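PDB 2PBP: enoyl-CoA hydratase subunit I from Geobacillus kaustophilus, which probably catalyses the hydration of enoyl-CoA thioesters in beta-oxidation, as a member of the crotonase-like enoyl-CoA hydratase/isomerase family. Local coordinates for residues G243-A246 against F247-R251; L233-S237 against E238-E242. All blocks are in the same frame, centred on the assembly; numbering follows the deposited sequence.

Contact 1: residues G243-A246 against F247-R251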
ATOM      1  N   GLY A 243       4.905 -11.702 -20.818  1.00  7.59           N
ATOM      2  CA  GLY A 243       3.747 -11.794 -19.946  1.00  7.29           C
ATOM      3  C   GLY A 243       2.425 -11.674 -20.683  1.00  9.16           C
ATOM      4  O   GLY A 243       1.487 -12.428 -20.427  1.00  8.56           O
ATOM      5  N   MET A 244       2.348 -10.728 -21.610  1.00  9.03           N
ATOM      6  CA  MET A 244       1.115 -10.524 -22.356  1.00 10.81           C
ATOM      7  C   MET A 244       0.877 -11.601 -23.412  1.00  9.99           C
ATOM      8  O   MET A 244      -0.267 -11.962 -23.682  1.00 11.05           O
ATOM      9  CB  MET A 244       1.114  -9.123 -22.968  1.00  9.85           C
ATOM     10  CG  MET A 244       1.184  -8.049 -21.884  1.00 13.03           C
ATOM     11  SD  MET A 244       1.026  -6.354 -22.445  1.00 14.30           S
ATOM     12  CE  MET A 244       1.069  -5.483 -20.869  1.00 12.22           C
ATOM     13  N   ALA A 245       1.948 -12.127 -23.998  1.00  8.20           N
ATOM     14  CA  ALA A 245       1.794 -13.184 -24.993  1.00  9.18           C
ATOM     15  C   ALA A 245       1.338 -14.455 -24.271  1.00 10.87           C
ATOM     16  O   ALA A 245       0.480 -15.189 -24.764  1.00 10.16           O
ATOM     17  CB  ALA A 245       3.114 -13.433 -25.722  1.00  7.78           C
ATOM     18  N   ALA A 246       1.912 -14.704 -23.098  1.00  9.72           N
ATOM     19  CA  ALA A 246       1.564 -15.880 -22.305  1.00 10.90           C
ATOM     20  C   ALA A 246       0.106 -15.820 -21.861  1.00 11.87           C
ATOM     21  O   ALA A 246      -0.589 -16.836 -21.847  1.00 13.01           O
ATOM     22  CB  ALA A 246       2.475 -15.982 -21.083  1.00 10.71           C
ATOM     23  N   PHE A 247      -0.351 -14.629 -21.491  1.00 11.82           N
ATOM     24  CA  PHE A 247      -1.732 -14.459 -21.053  1.00 15.45           C
ATOM     25  C   PHE A 247      -2.702 -14.780 -22.187  1.00 15.14           C
ATOM     26  O   PHE A 247      -3.701 -15.471 -21.983  1.00 14.47           O
ATOM     27  CB  PHE A 247      -1.974 -13.028 -20.582  1.00 17.08           C
ATOM     28  CG  PHE A 247      -3.311 -12.832 -19.929  1.00 22.91           C
ATOM     29  CD1 PHE A 247      -3.545 -13.308 -18.644  1.00 25.00           C
ATOM     30  CD2 PHE A 247      -4.345 -12.192 -20.607  1.00 24.43           C
ATOM     31  CE1 PHE A 247      -4.793 -13.151 -18.040  1.00 26.68           C
ATOM     32  CE2 PHE A 247      -5.595 -12.030 -20.011  1.00 25.84           C
ATOM     33  CZ  PHE A 247      -5.818 -12.510 -18.726  1.00 25.63           C
ATOM     34  N   LEU A 248      -2.405 -14.266 -23.378  1.00 13.96           N
ATOM     35  CA  LEU A 248      -3.247 -14.491 -24.552  1.00 14.26           C
ATOM     36  C   LEU A 248      -3.243 -15.955 -24.977  1.00 14.77           C
ATOM     37  O   LEU A 248      -4.257 -16.481 -25.431  1.00 14.93           O
ATOM     38  CB  LEU A 248      -2.767 -13.630 -25.725  1.00 14.53           C
ATOM     39  CG  LEU A 248      -2.955 -12.117 -25.623  1.00 16.64           C
ATOM     40  CD1 LEU A 248      -2.406 -11.457 -26.880  1.00 18.91           C
ATOM     41  CD2 LEU A 248      -4.433 -11.788 -25.451  1.00 20.34           C
ATOM     42  N   GLU A 249      -2.095 -16.607 -24.830  1.00 13.52           N
ATOM     43  CA  GLU A 249      -1.962 -18.005 -25.209  1.00 14.02           C
ATOM     44  C   GLU A 249      -2.428 -18.944 -24.104  1.00 13.93           C
ATOM     45  O   GLU A 249      -2.430 -20.161 -24.275  1.00 13.38           O
ATOM     46  CB  GLU A 249      -0.510 -18.308 -25.571  1.00 13.98           C
ATOM     47  CG  GLU A 249      -0.080 -17.710 -26.899  1.00 15.30           C
ATOM     48  CD  GLU A 249       1.405 -17.859 -27.145  1.00 14.59           C
ATOM     49  OE1 GLU A 249       1.960 -18.921 -26.799  1.00 15.79           O
ATOM     50  OE2 GLU A 249       2.013 -16.919 -27.697  1.00 17.79           O
ATOM     51  N   LYS A 250      -2.824 -18.366 -22.976  1.00 12.22           N
ATOM     52  CA  LYS A 250      -3.292 -19.134 -21.832  1.00 14.95           C
ATOM     53  C   LYS A 250      -2.261 -20.158 -21.364  1.00 15.06           C
ATOM     54  O   LYS A 250      -2.583 -21.332 -21.150  1.00 13.43           O
ATOM     55  CB  LYS A 250      -4.616 -19.832 -22.163  1.00 17.52           C
ATOM     56  CG  LYS A 250      -5.717 -18.875 -22.606  1.00 21.91           C
ATOM     57  CD  LYS A 250      -7.104 -19.493 -22.477  1.00 27.63           C
ATOM     58  CE  LYS A 250      -7.202 -20.826 -23.200  1.00 32.79           C
ATOM     59  NZ  LYS A 250      -6.838 -20.707 -24.638  1.00 35.87           N
ATOM     60  N   ARG A 251      -1.019 -19.703 -21.216  1.00 11.70           N
ATOM     61  CA  ARG A 251       0.078 -20.545 -20.752  1.00 11.29           C
ATOM     62  C   ARG A 251       0.833 -19.765 -19.676  1.00 11.43           C
ATOM     63  O   ARG A 251       0.687 -18.546 -19.568  1.00 11.20           O
ATOM     64  CB  ARG A 251       1.041 -20.878 -21.901  1.00 10.53           C
ATOM     65  CG  ARG A 251       1.825 -19.678 -22.427  1.00 11.54           C
ATOM     66  CD  ARG A 251       2.792 -20.084 -23.527  1.00  9.13           C
ATOM     67  NE  ARG A 251       3.375 -18.926 -24.200  1.00 10.31           N
ATOM     68  CZ  ARG A 251       4.325 -18.150 -23.690  1.00  8.03           C
ATOM     69  NH1 ARG A 251       4.823 -18.401 -22.484  1.00  8.85           N
ATOM     70  NH2 ARG A 251       4.775 -17.115 -24.388  1.00  7.84           N
TER

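Contact 2: residues L233-S237 against E238-E242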
ATOM      1  N   LEU A 233       8.709   2.348 -17.981  1.00  2.70           N
ATOM      2  CA  LEU A 233       9.937   1.570 -18.096  1.00  5.04           C
ATOM      3  C   LEU A 233       9.723   0.077 -18.276  1.00  4.68           C
ATOM      4  O   LEU A 233      10.479  -0.576 -18.998  1.00  6.36           O
ATOM      5  CB  LEU A 233      10.837   1.820 -16.881  1.00  4.49           C
ATOM      6  CG  LEU A 233      11.595   3.152 -16.913  1.00  6.91           C
ATOM      7  CD1 LEU A 233      12.286   3.402 -15.574  1.00  8.10           C
ATOM      8  CD2 LEU A 233      12.612   3.125 -18.051  1.00  7.22           C
ATOM      9  N   LEU A 234       8.701  -0.473 -17.629  1.00  4.39           N
ATOM     10  CA  LEU A 234       8.446  -1.900 -17.765  1.00  5.29           C
ATOM     11  C   LEU A 234       8.069  -2.282 -19.194  1.00  5.52           C
ATOM     12  O   LEU A 234       8.225  -3.435 -19.590  1.00  7.55           O
ATOM     13  CB  LEU A 234       7.370  -2.353 -16.770  1.00  4.82           C
ATOM     14  CG  LEU A 234       7.841  -2.361 -15.308  1.00  5.09           C
ATOM     15  CD1 LEU A 234       6.695  -2.778 -14.399  1.00  8.03           C
ATOM     16  CD2 LEU A 234       9.019  -3.325 -15.140  1.00  6.50           C
ATOM     17  N   PHE A 235       7.597  -1.317 -19.981  1.00  6.30           N
ATOM     18  CA  PHE A 235       7.245  -1.613 -21.365  1.00  6.46           C
ATOM     19  C   PHE A 235       8.464  -1.636 -22.281  1.00  8.02           C
ATOM     20  O   PHE A 235       8.344  -1.759 -23.499  1.00  8.79           O
ATOM     21  CB  PHE A 235       6.183  -0.634 -21.882  1.00  7.81           C
ATOM     22  CG  PHE A 235       4.798  -0.974 -21.412  1.00  6.86           C
ATOM     23  CD1 PHE A 235       4.398  -0.673 -20.113  1.00  7.07           C
ATOM     24  CD2 PHE A 235       3.926  -1.679 -22.234  1.00  6.69           C
ATOM     25  CE1 PHE A 235       3.151  -1.075 -19.636  1.00  7.27           C
ATOM     26  CE2 PHE A 235       2.674  -2.090 -21.768  1.00  9.18           C
ATOM     27  CZ  PHE A 235       2.289  -1.787 -20.465  1.00  8.01           C
ATOM     28  N   ALA A 236       9.645  -1.522 -21.679  1.00  7.96           N
ATOM     29  CA  ALA A 236      10.889  -1.584 -22.431  1.00  8.68           C
ATOM     30  C   ALA A 236      11.460  -2.981 -22.217  1.00  8.99           C
ATOM     31  O   ALA A 236      12.459  -3.357 -22.834  1.00 10.34           O
ATOM     32  CB  ALA A 236      11.872  -0.539 -21.921  1.00  7.48           C
ATOM     33  N   SER A 237      10.814  -3.753 -21.347  1.00  6.98           N
ATOM     34  CA  SER A 237      11.292  -5.099 -21.041  1.00  7.75           C
ATOM     35  C   SER A 237      10.708  -6.178 -21.937  1.00  5.68           C
ATOM     36  O   SER A 237       9.574  -6.072 -22.420  1.00  5.52           O
ATOM     37  CB  SER A 237      10.995  -5.457 -19.579  1.00  6.07           C
ATOM     38  OG  SER A 237       9.609  -5.686 -19.365  1.00  6.59           O
ATOM     39  N   GLU A 238      11.499  -7.219 -22.162  1.00  4.90           N
ATOM     40  CA  GLU A 238      11.054  -8.345 -22.964  1.00  7.76           C
ATOM     41  C   GLU A 238      10.031  -9.114 -22.130  1.00  5.34           C
ATOM     42  O   GLU A 238       9.107  -9.719 -22.671  1.00  5.96           O
ATOM     43  CB  GLU A 238      12.243  -9.243 -23.320  1.00  9.20           C
ATOM     44  CG  GLU A 238      13.238  -8.566 -24.256  1.00 16.65           C
ATOM     45  CD  GLU A 238      14.517  -9.357 -24.430  1.00 25.60           C
ATOM     46  OE1 GLU A 238      14.434 -10.560 -24.759  1.00 29.33           O
ATOM     47  OE2 GLU A 238      15.607  -8.773 -24.244  1.00 30.30           O
ATOM     48  N   ASP A 239      10.191  -9.067 -20.808  1.00  5.57           N
ATOM     49  CA  ASP A 239       9.266  -9.760 -19.912  1.00  6.95           C
ATOM     50  C   ASP A 239       7.841  -9.236 -20.055  1.00  6.70           C
ATOM     51  O   ASP A 239       6.880  -9.982 -19.865  1.00  8.96           O
ATOM     52  CB  ASP A 239       9.715  -9.629 -18.450  1.00  4.95           C
ATOM     53  CG  ASP A 239      10.788 -10.635 -18.073  1.00  4.91           C
ATOM     54  OD1 ASP A 239      11.065 -11.549 -18.878  1.00  6.66           O
ATOM     55  OD2 ASP A 239      11.349 -10.522 -16.962  1.00  6.82           O
ATOM     56  N   GLN A 240       7.694  -7.954 -20.374  1.00  6.06           N
ATOM     57  CA  GLN A 240       6.360  -7.393 -20.551  1.00  6.43           C
ATOM     58  C   GLN A 240       5.723  -8.039 -21.781  1.00  6.24           C
ATOM     59  O   GLN A 240       4.544  -8.393 -21.772  1.00  7.28           O
ATOM     60  CB  GLN A 240       6.441  -5.873 -20.712  1.00  6.72           C
ATOM     61  CG  GLN A 240       5.171  -5.220 -21.232  1.00  7.80           C
ATOM     62  CD  GLN A 240       5.215  -5.018 -22.732  1.00  9.81           C
ATOM     63  OE1 GLN A 240       6.165  -4.442 -23.255  1.00 10.48           O
ATOM     64  NE2 GLN A 240       4.183  -5.480 -23.430  1.00  9.90           N
ATOM     65  N   LYS A 241       6.509  -8.194 -22.841  1.00  6.38           N
ATOM     66  CA  LYS A 241       6.010  -8.829 -24.055  1.00  6.60           C
ATOM     67  C   LYS A 241       5.648 -10.288 -23.768  1.00  7.04           C
ATOM     68  O   LYS A 241       4.598 -10.770 -24.195  1.00  7.06           O
ATOM     69  CB  LYS A 241       7.063  -8.764 -25.162  1.00  8.77           C
ATOM     70  CG  LYS A 241       7.227  -7.382 -25.776  1.00 16.25           C
ATOM     71  CD  LYS A 241       8.250  -7.407 -26.901  1.00 22.15           C
ATOM     72  CE  LYS A 241       8.227  -6.119 -27.706  1.00 27.18           C
ATOM     73  NZ  LYS A 241       8.552  -4.924 -26.886  1.00 30.36           N
ATOM     74  N   GLU A 242       6.522 -10.979 -23.042  1.00  7.99           N
ATOM     75  CA  GLU A 242       6.309 -12.383 -22.682  1.00  8.42           C
ATOM     76  C   GLU A 242       5.057 -12.558 -21.824  1.00  9.55           C
ATOM     77  O   GLU A 242       4.239 -13.449 -22.076  1.00  8.17           O
ATOM     78  CB  GLU A 242       7.544 -12.914 -21.939  1.00  9.19           C
ATOM     79  CG  GLU A 242       7.362 -14.220 -21.152  1.00  8.24           C
ATOM     80  CD  GLU A 242       6.973 -15.415 -22.007  1.00 11.94           C
ATOM     81  OE1 GLU A 242       7.071 -15.341 -23.253  1.00  8.10           O
ATOM     82  OE2 GLU A 242       6.574 -16.441 -21.420  1.00 10.13           O
TER
HETATM   83  O   HOH W   1       9.090  -4.344 -24.446  1.00 10.55           O
HETATM   84  O   HOH W   2       8.777  -1.857 -26.622  1.00 19.64           O
HETATM   85  O   HOH W   3      11.668  -4.974 -25.404  1.00 47.10           O

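Contact 1: residues G243-A246 against F247-R251
R251 places CG between its backbone N and carbonyl carbon (chi1 68°) and then runs extended from CG to NE, which folds its side chain back alongside the last turn of the helix until the guanidinium lies on A246. The contact is flat: A246 CA stands over the centre of the guanidinium at 3.8 Å from its plane, A246 CB covers the same group, and R251 NH1 comes within 3.7 Å of A246 CB.

At the edge of the guanidinium, R251 NE donates to E249 OE1 over 3.0 Å in a salt bridge. The carboxylate oxygen lies in the guanidinium plane, but the donor reaches it from above the carboxylate plane. E249 gets there with an extended chain, its CG resting 3.4 Å from A245 O.

The backbone beneath ends in a Schellman motif. F247 N and L248 N make the regular helical bonds to G243 O and M244 O, and E249 N bonds to A245 O at 2.9 Å. K250 then turns to positive phi (56°), and R251 N returns to A246 O in an almost straight bond of 3.0 Å (176°), while K250 N reaches F247 O only weakly.

M244 and L248 pack on I68 of the second subunit, and F247 on L135 of that subunit. With E249 at NE and E242 at NH1, the arginine is bound to two carboxylates, which probably keeps its charge well compensated and fixes its flat group against the alanine at the helix end.

Contact 2: residues L233-S237 against E238-E242
Two bonds hold the S237 hydroxyl, which a chi1 of 72° swings back over its own backbone: OG accepts from Q240 N at 3.1 Å, a capping bond at the first turn of the helix, and gives its proton to L234 O, 2.7 Å from S237 OG. L234 O is therefore gripped twice, because S237 N also donates to it at 3.1 Å and closes the type I turn from L234 to S237. A weak bond from Q240 N to S237 O supplements the cap.

The carbonyls of F235, A236 and S237 are met by waters, which K241 NZ in turn holds. K241 NZ donates to a water 2.6 Å away, and that water sits 2.7 Å from S237 O and 2.9 Å from F235 O, with more acceptors around it than it has protons to give. A second water donates to F235 O and a third to A236 O, each held only weakly by K241 NZ. The carboxylate of D239 faces away from the turn: OD1 accepts from Q256 N and OD2 from G257 N, near the C-terminus.

Q240 also packs on F235. Its CG lies over one face of the ring in a CH-pi contact, 4.2 Å from the F235 centroid and set toward the rim, and the amide follows at a shallow 25° to the ring plane, Q240 CD coming 3.6 Å from F235 CD2. Q240 NE2 is hydrogen-bonded to a residue just outside these segments. L79 and V137 of the second subunit pack on F235 and Q240.

A type I turn leading directly into a serine N-cap is a compact helix-to-helix connection, here joining helix 220-234 to helix 238-248 in the C-terminal helical part of a crotonase-like subunit.

In the fold
Contact 2 comes first along the chain, spanning the turn out of helix 220-234 and the start of helix 238-248, and contact 1 follows it directly at the C-terminal end of that second helix. Their centres are about 13 Å apart and lie on the same side of the chain's centre, about 27 Å (contact 2) and 32 Å (contact 1) from it. They also touch each other: a salt bridge of 2.8 Å joins R251 NH1 to E242 OE2, and M244 CE packs 3.9 Å from F235 CE2. This short helix, capped at both ends, projects from the body of the subunit and meets the second subunit at both contacts, making it part of the intersubunit interface.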